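Local coordinates for thiamin pyrophosphokinase (Saccharomyces cerevisiae, PDB 1IG0) that catalyses the transfer of pyrophosphate from ATP to thiamine, giving the cofactor thiamine diphosphate and AMP, at the interface of chains A and B. Sequence-based numbering; all coordinates share one arbitrary frame. Chains: chain A/B, Thiamin pyrophosphokinase.

The interface of chains A and B. Residues chain A 225, 252, 254, 286-287, 307; chain B 196-197, 200.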
loop_
_atom_site.group_PDB
_atom_site.type_symbol
_atom_site.label_atom_id
_atom_site.label_comp_id
_atom_site.label_asym_id
_atom_site.label_seq_id
_atom_site.Cartn_x
_atom_site.Cartn_y
_atom_site.Cartn_z
ATOM N N ASP A 225 -9.856 -0.272 -5.701
ATOM C CA ASP A 225 -10.268 -1.323 -4.776
ATOM C C ASP A 225 -11.197 -0.948 -3.637
ATOM O O ASP A 225 -11.426 0.221 -3.325
ATOM C CB ASP A 225 -9.045 -1.974 -4.113
ATOM C CG ASP A 225 -8.040 -2.499 -5.106
ATOM O OD1 ASP A 225 -7.166 -1.719 -5.542
ATOM O OD2 ASP A 225 -8.125 -3.697 -5.449
ATOM N N GLY A 252 -7.848 -10.283 -3.727
ATOM C CA GLY A 252 -6.670 -10.821 -3.081
ATOM C C GLY A 252 -6.846 -11.040 -1.593
ATOM O O GLY A 252 -7.481 -10.238 -0.908
ATOM N N LEU A 254 -5.054 -10.931 1.662
ATOM C CA LEU A 254 -3.831 -10.330 2.181
ATOM C C LEU A 254 -3.581 -10.423 3.681
ATOM O O LEU A 254 -4.216 -9.721 4.466
ATOM C CB LEU A 254 -3.809 -8.859 1.764
ATOM C CG LEU A 254 -4.398 -8.609 0.368
ATOM C CD1 LEU A 254 -4.586 -7.115 0.141
ATOM C CD2 LEU A 254 -3.495 -9.215 -0.705
ATOM N N SER A 286 -2.676 -13.416 -4.799
ATOM C CA SER A 286 -2.893 -12.143 -5.471
ATOM C C SER A 286 -3.371 -12.458 -6.881
ATOM O O SER A 286 -3.091 -13.534 -7.410
ATOM C CB SER A 286 -1.594 -11.335 -5.526
ATOM O OG SER A 286 -0.606 -12.006 -6.289
ATOM N N SER A 287 -4.095 -11.524 -7.485
ATOM C CA SER A 287 -4.614 -11.718 -8.831
ATOM C C SER A 287 -5.593 -12.885 -8.894
ATOM O O SER A 287 -5.713 -13.553 -9.921
ATOM C CB SER A 287 -3.468 -11.947 -9.822
ATOM O OG SER A 287 -2.709 -10.764 -10.006
ATOM N N ASN A 307 -8.955 -7.460 -0.640
ATOM C CA ASN A 307 -9.077 -6.329 -1.537
ATOM C C ASN A 307 -9.879 -6.855 -2.715
ATOM O O ASN A 307 -9.617 -7.948 -3.222
ATOM C CB ASN A 307 -7.698 -5.828 -1.986
ATOM C CG ASN A 307 -7.137 -6.614 -3.152
ATOM O OD1 ASN A 307 -7.314 -6.240 -4.314
ATOM N ND2 ASN A 307 -6.463 -7.715 -2.851
ATOM N N PHE B 196 -4.387 -2.772 -5.142
ATOM C CA PHE B 196 -3.824 -3.074 -3.836
ATOM C C PHE B 196 -3.141 -4.423 -3.652
ATOM O O PHE B 196 -2.109 -4.498 -2.987
ATOM C CB PHE B 196 -4.875 -2.890 -2.741
ATOM C CG PHE B 196 -4.278 -2.693 -1.378
ATOM C CD1 PHE B 196 -3.415 -1.627 -1.143
ATOM C CD2 PHE B 196 -4.541 -3.582 -0.342
ATOM C CE1 PHE B 196 -2.818 -1.449 0.101
ATOM C CE2 PHE B 196 -3.945 -3.411 0.910
ATOM C CZ PHE B 196 -3.083 -2.342 1.128
ATOM N N ASP B 197 -3.692 -5.491 -4.218
ATOM C CA ASP B 197 -3.053 -6.791 -4.036
ATOM C C ASP B 197 -1.680 -6.815 -4.689
ATOM O O ASP B 197 -0.819 -7.624 -4.336
ATOM C CB ASP B 197 -3.933 -7.929 -4.583
ATOM C CG ASP B 197 -4.295 -7.756 -6.048
ATOM O OD1 ASP B 197 -4.872 -6.707 -6.399
ATOM O OD2 ASP B 197 -4.017 -8.679 -6.844
ATOM N N VAL B 200 0.761 -5.132 -2.281
ATOM C CA VAL B 200 1.158 -6.117 -1.283
ATOM C C VAL B 200 2.181 -7.094 -1.853
ATOM O O VAL B 200 3.154 -7.437 -1.181
ATOM C CB VAL B 200 -0.056 -6.911 -0.748
ATOM C CG1 VAL B 200 0.411 -7.987 0.227
ATOM C CG2 VAL B 200 -1.029 -5.966 -0.054
#
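B:Asp197 reaches into chain A and takes a hydrogen bond on its carboxylate oxygen OD2 from the backbone N of A:Ser287, at 2.9 Å. The N-H comes to the anti side of that oxygen and is tilted 23° from the carboxylate plane. OD1 of B:Asp197 faces the amide oxygen OD1 of A:Asn307 at 3.2 Å, two acceptors with no hydrogen bond between them. The amide of A:Asn307 lies nearly parallel to the carboxylate, with 14° between their planes, and its CG packs on CB of B:Asp197 at 3.7 Å. One residue earlier, the backbone N of B:Phe196 gives a nearly straight hydrogen bond to OD1 of A:Asp225, 3.0 Å long, from above the carboxylate plane. A:Leu254 sends CD1 to the ring atom CD2 of B:Phe196 at 3.6 Å. The same methyl touches CG2 of B:Val200 at 3.7 Å, and that valine methyl also lies over one face of the phenylalanine ring, near its rim.

B:Phe196 and B:Asp197 begin helix 196-212, and the A:Asp225 carboxylate caps its start at the first backbone N-H. CG of B:Asp197 sits between its backbone N and carbonyl carbon (chi1 57°), which directs the carboxylate to A:Ser287. An alanine in place of B:Asp197 would probably leave the A:Ser287 N-H without this acceptor and open a gap beside the A:Asn307 amide. A:Asn307 and A:Leu254 come from strands 304-310 and 248-254. The patch seats the helix start of one subunit against strands of the other. It forms part of the two-fold homodimer interface and includes A:Ser286 and A:Ser287, which line the thiamine pocket, so dimer assembly may also steady this compound active site.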